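14-3-3 protein (Cryptosporidium parvum, PDB 3EFZ) probably binds phosphoserine-containing partner proteins as a dimer of all-helical subunits, in the manner of the 14-3-3 family, and so regulates signalling. Local coordinates at residues 102-105 with 106-110; 178-181 with 182-185; 197-200 with 201-205. All blocks are in the same frame, centred on the assembly; numbering follows the deposited sequence.

All three contacts are short helix pieces, a little over two turns each, held by the same i to i+4 backbone bonds, yet their side chains answer to different surroundings. Contact 1, on helix 100-131, lies far from the middle of the chain, its apolar side pressed against the second subunit and its polar side carrying a glutamine-aspartate pair. Contact 2 closes helix 161-185, half buried and half at the surface. Contact 3, in helix 193-207, is the most central and faces the predicted phosphoserine-binding arginines. Contacts 2 and 3 sit on successive helices and touch, through the Glu182-Thr198 hydrogen bond and the packing of Leu179; contact 1 is about 17 Å from contact 3 between nearest atoms.

Contact 1 (102-105 with 106-110); sequences FIQV and IEDIK
Phe102 O accepts the N-H of Ile106 at 3.2 Å, the first of four consecutive i to i+4 bonds that make 102-110 about two and a half unbroken turns of alpha helix; Glu107 N to Ile103 O, Asp108 N to Gln104 O and Ile109 N to Val105 O follow. On the polar side Gln104 runs with CG anti to the backbone N (chi1 -169°) and then bends, bringing NE2 back to Asp108 OD1 at 3.0 Å. The bond lies in the amide plane but reaches OD1 from above the carboxylate plane. A long amide and a short acid suit this spacing, since the flexible partner can fold to the stubby one. Arg111 forms a salt bridge with the same OD1, which therefore has two partners. On the apolar side Phe102 CE2 meets Ile106 CG1 at 3.8 Å, and Val105 CG1 touches Ile109 CD1 at the same distance. Branched and aromatic residues suit this side because it is a packing surface: Ile106 also rests on Ile85 of helix 83-87, while Phe102 packs on Leu92 of the second subunit and Ile109 on Ile85 of that subunit, placing this part of helix 100-131 at the dimer interface.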
ATOM      1  N   PHE B 102       5.563  25.252  -0.611  1.00 35.56           N
ATOM      2  CA  PHE B 102       5.622  23.931  -1.225  1.00 34.19           C
ATOM      3  C   PHE B 102       6.439  22.926  -0.372  1.00 34.21           C
ATOM      4  O   PHE B 102       6.042  21.766  -0.183  1.00 33.55           O
ATOM      5  CB  PHE B 102       6.203  24.015  -2.634  1.00 33.66           C
ATOM      6  CG  PHE B 102       6.318  22.664  -3.306  1.00 33.29           C
ATOM      7  CD1 PHE B 102       5.253  22.142  -4.038  1.00 32.64           C
ATOM      8  CD2 PHE B 102       7.473  21.900  -3.164  1.00 32.29           C
ATOM      9  CE1 PHE B 102       5.347  20.858  -4.635  1.00 31.38           C
ATOM     10  CE2 PHE B 102       7.575  20.632  -3.743  1.00 32.65           C
ATOM     11  CZ  PHE B 102       6.505  20.128  -4.503  1.00 32.09           C
ATOM     12  N   ILE B 103       7.592  23.376   0.107  1.00 34.28           N
ATOM     13  CA  ILE B 103       8.516  22.525   0.857  1.00 34.75           C
ATOM     14  C   ILE B 103       7.953  22.176   2.248  1.00 34.50           C
ATOM     15  O   ILE B 103       8.174  21.074   2.756  1.00 34.77           O
ATOM     16  CB  ILE B 103       9.918  23.148   0.934  1.00 34.53           C
ATOM     17  CG1 ILE B 103      10.516  23.304  -0.473  1.00 33.38           C
ATOM     18  CG2 ILE B 103      10.854  22.293   1.830  1.00 35.70           C
ATOM     19  CD1 ILE B 103      10.857  21.980  -1.159  1.00 30.90           C
ATOM     20  N   GLN B 104       7.171  23.101   2.804  1.00 34.49           N
ATOM     21  CA  GLN B 104       6.433  22.890   4.056  1.00 34.43           C
ATOM     22  C   GLN B 104       5.367  21.808   3.927  1.00 34.36           C
ATOM     23  O   GLN B 104       5.162  21.040   4.850  1.00 34.39           O
ATOM     24  CB  GLN B 104       5.783  24.191   4.544  1.00 34.17           C
ATOM     25  CG  GLN B 104       5.227  24.099   5.962  1.00 32.97           C
ATOM     26  CD  GLN B 104       6.325  23.928   6.998  1.00 31.75           C
ATOM     27  OE1 GLN B 104       7.158  24.821   7.187  1.00 30.85           O
ATOM     28  NE2 GLN B 104       6.358  22.762   7.647  1.00 30.62           N
ATOM     29  N   VAL B 105       4.690  21.753   2.785  1.00 34.76           N
ATOM     30  CA  VAL B 105       3.681  20.716   2.549  1.00 34.41           C
ATOM     31  C   VAL B 105       4.379  19.368   2.519  1.00 34.57           C
ATOM     32  O   VAL B 105       3.898  18.409   3.109  1.00 35.05           O
ATOM     33  CB  VAL B 105       2.866  20.997   1.260  1.00 34.23           C
ATOM     34  CG1 VAL B 105       1.986  19.800   0.889  1.00 35.32           C
ATOM     35  CG2 VAL B 105       2.040  22.259   1.436  1.00 34.26           C
ATOM     36  N   ILE B 106       5.537  19.326   1.858  1.00 35.36           N
ATOM     37  CA  ILE B 106       6.382  18.139   1.766  1.00 35.92           C
ATOM     38  C   ILE B 106       6.863  17.677   3.150  1.00 36.42           C
ATOM     39  O   ILE B 106       6.772  16.487   3.473  1.00 36.74           O
ATOM     40  CB  ILE B 106       7.563  18.358   0.776  1.00 35.64           C
ATOM     41  CG1 ILE B 106       7.032  18.486  -0.660  1.00 35.49           C
ATOM     42  CG2 ILE B 106       8.589  17.223   0.859  1.00 36.48           C
ATOM     43  CD1 ILE B 106       6.487  17.146  -1.253  1.00 33.89           C
ATOM     44  N   GLU B 107       7.331  18.622   3.957  1.00 37.27           N
ATOM     45  CA  GLU B 107       7.755  18.381   5.340  1.00 37.78           C
ATOM     46  C   GLU B 107       6.625  17.845   6.213  1.00 37.74           C
ATOM     47  O   GLU B 107       6.839  16.921   7.012  1.00 37.79           O
ATOM     48  CB  GLU B 107       8.323  19.665   5.951  1.00 37.39           C
ATOM     49  CG  GLU B 107       9.706  20.000   5.410  1.00 39.58           C
ATOM     50  CD  GLU B 107      10.300  21.265   5.984  1.00 40.89           C
ATOM     51  OE1 GLU B 107       9.709  21.837   6.929  1.00 42.82           O
ATOM     52  OE2 GLU B 107      11.381  21.679   5.498  1.00 41.82           O
ATOM     53  N   ASP B 108       5.433  18.426   6.058  1.00 38.08           N
ATOM     54  CA  ASP B 108       4.251  18.018   6.838  1.00 37.93           C
ATOM     55  C   ASP B 108       3.812  16.577   6.527  1.00 37.59           C
ATOM     56  O   ASP B 108       3.476  15.814   7.439  1.00 36.58           O
ATOM     57  CB  ASP B 108       3.083  18.977   6.596  1.00 37.77           C
ATOM     58  CG  ASP B 108       3.282  20.328   7.238  1.00 39.26           C
ATOM     59  OD1 ASP B 108       4.347  20.586   7.852  1.00 40.35           O
ATOM     60  OD2 ASP B 108       2.348  21.146   7.113  1.00 40.24           O
ATOM     61  N   ILE B 109       3.808  16.235   5.238  1.00 37.69           N
ATOM     62  CA  ILE B 109       3.511  14.866   4.768  1.00 37.59           C
ATOM     63  C   ILE B 109       4.524  13.849   5.291  1.00 38.11           C
ATOM     64  O   ILE B 109       4.151  12.740   5.701  1.00 38.47           O
ATOM     65  CB  ILE B 109       3.417  14.802   3.208  1.00 37.44           C
ATOM     66  CG1 ILE B 109       2.174  15.550   2.729  1.00 35.40           C
ATOM     67  CG2 ILE B 109       3.458  13.348   2.691  1.00 37.41           C
ATOM     68  CD1 ILE B 109       2.212  15.987   1.295  1.00 36.03           C
ATOM     69  N   LYS B 110       5.805  14.229   5.277  1.00 38.45           N
ATOM     70  CA  LYS B 110       6.892  13.377   5.765  1.00 38.35           C
ATOM     71  C   LYS B 110       6.740  13.043   7.256  1.00 38.19           C
ATOM     72  O   LYS B 110       6.884  11.893   7.655  1.00 38.07           O
ATOM     73  CB  LYS B 110       8.257  14.050   5.521  1.00 38.55           C
ATOM     74  CG  LYS B 110       9.448  13.149   5.884  1.00 38.76           C
ATOM     75  CD  LYS B 110      10.762  13.904   6.072  1.00 38.42           C
ATOM     76  CE  LYS B 110      11.900  12.902   6.173  1.00 38.88           C
ATOM     77  NZ  LYS B 110      13.234  13.535   6.261  1.00 42.24           N
TER

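Contact 2 (178-181 with 182-185); sequences ALQR and ERSF
Glu182 N bonds to Ala178 O at 2.8 Å within the last turns of helix 161-185, part of the all-helical 14-3-3 fold. The backbone hydrogen bonds continue from Arg183 N to Leu179 O and from Ser184 N to Gln180 O; Phe185 N to Arg181 O is the most bent, at 137°, where the helix is ending.

Apolar packing belongs to the inner side, where Leu179 reaches Tyr195, Ile199 and Tyr202 of helix 193-207, a place that suits a branched, greasy side chain.

Among the polar groups, Glu182 is buried, and a bend at chi2 (148°) carries its acid back along the helix; OE2 is hydrogen-bonded to Thr198 on helix 193-207, which gives the buried carboxylate a partner. Aliphatic carbons make van der Waals contacts with this carboxylate: Leu179 CD2 lies 3.8 Å from Glu182 OE1, and the acid lies back over Ala178, whose CB is 4.0 Å from Glu182 OE2. On the outer side the long, polar Gln180, Arg183 and Ser184 suit a partly solvent-facing surface, though the relative placement of the Gln180 amide and the Arg183 guanidinium is doubtful.

Phe185 CD1 comes within 3.2 Å of Arg181 O, which approaches the ring obliquely. Arg183 curls back, and one face of its guanidinium lies over the backbone, Gln180 CA standing 3.4 Å above its plane.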
ATOM      1  N   ALA B 178      16.098 -14.818  14.182  1.00 35.96           N
ATOM      2  CA  ALA B 178      15.523 -15.411  12.967  1.00 36.17           C
ATOM      3  C   ALA B 178      16.553 -16.256  12.196  1.00 36.18           C
ATOM      4  O   ALA B 178      16.267 -17.386  11.819  1.00 36.03           O
ATOM      5  CB  ALA B 178      14.931 -14.319  12.074  1.00 35.19           C
ATOM      6  N   LEU B 179      17.750 -15.711  11.982  1.00 36.86           N
ATOM      7  CA  LEU B 179      18.858 -16.475  11.373  1.00 36.96           C
ATOM      8  C   LEU B 179      19.203 -17.772  12.114  1.00 37.22           C
ATOM      9  O   LEU B 179      19.384 -18.822  11.476  1.00 37.41           O
ATOM     10  CB  LEU B 179      20.122 -15.606  11.220  1.00 36.69           C
ATOM     11  CG  LEU B 179      20.129 -14.493  10.165  1.00 37.05           C
ATOM     12  CD1 LEU B 179      21.306 -13.523  10.387  1.00 36.25           C
ATOM     13  CD2 LEU B 179      20.161 -15.059   8.764  1.00 35.84           C
ATOM     14  N   GLN B 180      19.304 -17.700  13.444  1.00 37.42           N
ATOM     15  CA  GLN B 180      19.582 -18.886  14.261  1.00 38.24           C
ATOM     16  C   GLN B 180      18.472 -19.939  14.131  1.00 37.93           C
ATOM     17  O   GLN B 180      18.756 -21.138  14.020  1.00 38.44           O
ATOM     18  CB  GLN B 180      19.840 -18.519  15.733  1.00 38.27           C
ATOM     19  CG  GLN B 180      20.027 -19.730  16.687  1.00 41.90           C
ATOM     20  CD  GLN B 180      20.942 -20.818  16.110  1.00 46.19           C
ATOM     21  OE1 GLN B 180      22.134 -20.597  15.863  1.00 48.19           O
ATOM     22  NE2 GLN B 180      20.378 -22.003  15.890  1.00 48.29           N
ATOM     23  N   ARG B 181      17.220 -19.495  14.140  1.00 37.43           N
ATOM     24  CA  ARG B 181      16.089 -20.399  13.923  1.00 37.58           C
ATOM     25  C   ARG B 181      16.119 -21.023  12.523  1.00 37.39           C
ATOM     26  O   ARG B 181      15.895 -22.225  12.367  1.00 37.55           O
ATOM     27  CB  ARG B 181      14.767 -19.670  14.158  1.00 37.59           C
ATOM     28  CG  ARG B 181      14.462 -19.378  15.607  1.00 37.36           C
ATOM     29  CD  ARG B 181      13.324 -18.365  15.661  1.00 38.84           C
ATOM     30  NE  ARG B 181      12.915 -18.023  17.021  1.00 37.79           N
ATOM     31  CZ  ARG B 181      11.873 -18.560  17.655  1.00 39.22           C
ATOM     32  NH1 ARG B 181      11.123 -19.516  17.089  1.00 36.06           N
ATOM     33  NH2 ARG B 181      11.591 -18.149  18.879  1.00 39.93           N
ATOM     34  N   GLU B 182      16.422 -20.214  11.510  1.00 37.20           N
ATOM     35  CA  GLU B 182      16.621 -20.734  10.144  1.00 37.55           C
ATOM     36  C   GLU B 182      17.746 -21.776  10.034  1.00 37.56           C
ATOM     37  O   GLU B 182      17.562 -22.810   9.392  1.00 37.23           O
ATOM     38  CB  GLU B 182      16.801 -19.588   9.140  1.00 36.96           C
ATOM     39  CG  GLU B 182      15.508 -18.759   8.991  1.00 37.69           C
ATOM     40  CD  GLU B 182      15.748 -17.287   8.698  1.00 37.05           C
ATOM     41  OE1 GLU B 182      16.907 -16.907   8.436  1.00 36.61           O
ATOM     42  OE2 GLU B 182      14.769 -16.510   8.743  1.00 36.61           O
ATOM     43  N   ARG B 183      18.886 -21.497  10.672  1.00 38.14           N
ATOM     44  CA  ARG B 183      20.019 -22.437  10.762  1.00 39.01           C
ATOM     45  C   ARG B 183      19.645 -23.776  11.411  1.00 38.77           C
ATOM     46  O   ARG B 183      20.083 -24.837  10.961  1.00 38.32           O
ATOM     47  CB  ARG B 183      21.200 -21.806  11.517  1.00 38.87           C
ATOM     48  CG  ARG B 183      22.018 -20.803  10.690  1.00 40.17           C
ATOM     49  CD  ARG B 183      23.278 -20.310  11.427  1.00 40.51           C
ATOM     50  NE  ARG B 183      23.142 -18.904  11.842  1.00 45.63           N
ATOM     51  CZ  ARG B 183      23.052 -18.481  13.105  1.00 44.91           C
ATOM     52  NH1 ARG B 183      23.096 -19.347  14.112  1.00 44.69           N
ATOM     53  NH2 ARG B 183      22.917 -17.183  13.361  1.00 46.24           N
ATOM     54  N   SER B 184      18.833 -23.705  12.464  1.00 39.23           N
ATOM     55  CA  SER B 184      18.393 -24.866  13.239  1.00 39.61           C
ATOM     56  C   SER B 184      17.368 -25.746  12.516  1.00 39.58           C
ATOM     57  O   SER B 184      17.445 -26.985  12.559  1.00 39.09           O
ATOM     58  CB  SER B 184      17.755 -24.396  14.545  1.00 39.77           C
ATOM     59  OG  SER B 184      18.725 -23.935  15.455  1.00 41.78           O
ATOM     60  N   PHE B 185      16.414 -25.097  11.853  1.00 39.84           N
ATOM     61  CA  PHE B 185      15.180 -25.769  11.457  1.00 40.19           C
ATOM     62  C   PHE B 185      14.975 -25.967   9.965  1.00 40.53           C
ATOM     63  O   PHE B 185      14.186 -26.824   9.559  1.00 41.07           O
ATOM     64  CB  PHE B 185      13.970 -25.075  12.085  1.00 39.70           C
ATOM     65  CG  PHE B 185      14.030 -24.995  13.590  1.00 40.05           C
ATOM     66  CD1 PHE B 185      13.793 -23.790  14.247  1.00 40.55           C
ATOM     67  CD2 PHE B 185      14.337 -26.118  14.354  1.00 40.24           C
ATOM     68  CE1 PHE B 185      13.862 -23.709  15.637  1.00 39.94           C
ATOM     69  CE2 PHE B 185      14.409 -26.040  15.735  1.00 40.05           C
ATOM     70  CZ  PHE B 185      14.173 -24.828  16.376  1.00 38.74           C
TER

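Contact 3 (197-200 with 201-205); sequences ATIL and NYTIL
Thr203 meets Ile199 one turn back along helix 193-207, and its side chain can be followed outward. CB sits 3.3 Å from Ile199 O and 3.4 Å from Leu200 O, straddling two carbonyls. From CB, the hydroxyl turns beside its own backbone N (chi1 -64°), and OG1 donates to Ile199 O at 2.8 Å, coming from above the carbonyl plane. Thr203 N gives a second bond to that oxygen, also 2.8 Å, so Ile199 O is gripped twice by one residue. Threonine fits here because its hydroxyl is satisfied inside its own helix, allowing the buried side chain to pack on Met217 and Phe219 of helix 213-228. OG1 also lies 4.0 Å from Ile199 CG2.

The next pair up the helix is apolar: Ile204 N bonds to Leu200 O, and Ile204 CD1 approaches Leu200 CG at 4.2 Å. Leucine suits its position because it continues onto Leu244, Ile247 and Leu248 of helix 239-256. Asn201 N donates to Ala197 O, while the amide of Asn201 sends ND2 to Asp150. Tyr202 N donates to Thr198 O, and its OH is hydrogen-bonded to Glu176.

Asn201 and Ile204 both touch Arg153 of helix 138-158, predicted to contact phosphoserine, which is consistent with this part of the helix lining the amphipathic ligand groove characteristic of 14-3-3 proteins.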
ATOM      1  N   ALA B 197      16.766 -14.084   2.447  1.00 34.54           N
ATOM      2  CA  ALA B 197      16.033 -12.824   2.606  1.00 34.29           C
ATOM      3  C   ALA B 197      16.402 -12.196   3.933  1.00 34.34           C
ATOM      4  O   ALA B 197      16.445 -10.966   4.069  1.00 34.82           O
ATOM      5  CB  ALA B 197      14.515 -13.039   2.520  1.00 34.16           C
ATOM      6  N   THR B 198      16.660 -13.048   4.920  1.00 34.05           N
ATOM      7  CA  THR B 198      17.034 -12.585   6.242  1.00 33.85           C
ATOM      8  C   THR B 198      18.450 -12.024   6.258  1.00 34.49           C
ATOM      9  O   THR B 198      18.683 -10.958   6.826  1.00 34.99           O
ATOM     10  CB  THR B 198      16.833 -13.688   7.310  1.00 34.67           C
ATOM     11  OG1 THR B 198      15.545 -14.304   7.112  1.00 33.80           O
ATOM     12  CG2 THR B 198      16.892 -13.084   8.717  1.00 33.02           C
ATOM     13  N   ILE B 199      19.379 -12.749   5.629  1.00 34.34           N
ATOM     14  CA  ILE B 199      20.745 -12.281   5.388  1.00 34.56           C
ATOM     15  C   ILE B 199      20.753 -10.905   4.718  1.00 35.02           C
ATOM     16  O   ILE B 199      21.499 -10.013   5.137  1.00 35.68           O
ATOM     17  CB  ILE B 199      21.547 -13.315   4.517  1.00 34.09           C
ATOM     18  CG1 ILE B 199      21.682 -14.672   5.240  1.00 34.39           C
ATOM     19  CG2 ILE B 199      22.924 -12.743   4.051  1.00 33.42           C
ATOM     20  CD1 ILE B 199      22.759 -14.727   6.350  1.00 35.30           C
ATOM     21  N   LEU B 200      19.923 -10.747   3.684  1.00 35.67           N
ATOM     22  CA  LEU B 200      19.873  -9.526   2.881  1.00 36.25           C
ATOM     23  C   LEU B 200      19.419  -8.312   3.679  1.00 36.64           C
ATOM     24  O   LEU B 200      20.031  -7.251   3.573  1.00 36.75           O
ATOM     25  CB  LEU B 200      18.981  -9.691   1.636  1.00 35.95           C
ATOM     26  CG  LEU B 200      18.771  -8.429   0.761  1.00 36.65           C
ATOM     27  CD1 LEU B 200      20.056  -7.977   0.058  1.00 34.85           C
ATOM     28  CD2 LEU B 200      17.638  -8.600  -0.264  1.00 36.91           C
ATOM     29  N   ASN B 201      18.348  -8.464   4.460  1.00 37.14           N
ATOM     30  CA  ASN B 201      17.862  -7.374   5.294  1.00 37.72           C
ATOM     31  C   ASN B 201      18.829  -6.991   6.427  1.00 37.91           C
ATOM     32  O   ASN B 201      18.998  -5.799   6.732  1.00 38.52           O
ATOM     33  CB  ASN B 201      16.451  -7.681   5.789  1.00 38.05           C
ATOM     34  CG  ASN B 201      15.409  -7.541   4.677  1.00 37.89           C
ATOM     35  OD1 ASN B 201      15.743  -7.531   3.495  1.00 37.57           O
ATOM     36  ND2 ASN B 201      14.153  -7.453   5.052  1.00 40.60           N
ATOM     37  N   TYR B 202      19.481  -7.998   7.006  1.00 37.55           N
ATOM     38  CA  TYR B 202      20.530  -7.781   8.010  1.00 38.40           C
ATOM     39  C   TYR B 202      21.723  -7.085   7.378  1.00 38.26           C
ATOM     40  O   TYR B 202      22.284  -6.180   7.980  1.00 38.58           O
ATOM     41  CB  TYR B 202      20.954  -9.109   8.654  1.00 38.25           C
ATOM     42  CG  TYR B 202      21.782  -9.018   9.940  1.00 38.75           C
ATOM     43  CD1 TYR B 202      21.925  -7.816  10.642  1.00 38.34           C
ATOM     44  CD2 TYR B 202      22.384 -10.152  10.464  1.00 37.32           C
ATOM     45  CE1 TYR B 202      22.668  -7.747  11.814  1.00 37.52           C
ATOM     46  CE2 TYR B 202      23.131 -10.095  11.640  1.00 39.93           C
ATOM     47  CZ  TYR B 202      23.266  -8.885  12.309  1.00 38.89           C
ATOM     48  OH  TYR B 202      24.002  -8.833  13.477  1.00 39.83           O
ATOM     49  N   THR B 203      22.102  -7.517   6.170  1.00 38.20           N
ATOM     50  CA  THR B 203      23.138  -6.852   5.378  1.00 38.25           C
ATOM     51  C   THR B 203      22.790  -5.379   5.138  1.00 37.79           C
ATOM     52  O   THR B 203      23.662  -4.528   5.269  1.00 37.97           O
ATOM     53  CB  THR B 203      23.388  -7.565   4.026  1.00 38.30           C
ATOM     54  OG1 THR B 203      23.896  -8.884   4.268  1.00 39.43           O
ATOM     55  CG2 THR B 203      24.386  -6.801   3.177  1.00 39.24           C
ATOM     56  N   ILE B 204      21.523  -5.092   4.827  1.00 37.03           N
ATOM     57  CA  ILE B 204      21.043  -3.712   4.650  1.00 36.98           C
ATOM     58  C   ILE B 204      21.187  -2.877   5.939  1.00 36.60           C
ATOM     59  O   ILE B 204      21.646  -1.709   5.891  1.00 36.08           O
ATOM     60  CB  ILE B 204      19.588  -3.673   4.111  1.00 37.65           C
ATOM     61  CG1 ILE B 204      19.515  -4.269   2.701  1.00 37.03           C
ATOM     62  CG2 ILE B 204      19.043  -2.242   4.113  1.00 38.28           C
ATOM     63  CD1 ILE B 204      18.087  -4.561   2.227  1.00 37.64           C
ATOM     64  N   LEU B 205      20.835  -3.483   7.078  1.00 35.54           N
ATOM     65  CA  LEU B 205      20.991  -2.843   8.384  1.00 35.32           C
ATOM     66  C   LEU B 205      22.445  -2.493   8.664  1.00 35.48           C
ATOM     67  O   LEU B 205      22.730  -1.380   9.129  1.00 35.47           O
ATOM     68  CB  LEU B 205      20.458  -3.739   9.509  1.00 35.54           C
ATOM     69  CG  LEU B 205      20.446  -3.219  10.953  1.00 35.72           C
ATOM     70  CD1 LEU B 205      19.365  -2.134  11.156  1.00 34.67           C
ATOM     71  CD2 LEU B 205      20.221  -4.390  11.918  1.00 35.26           C
TER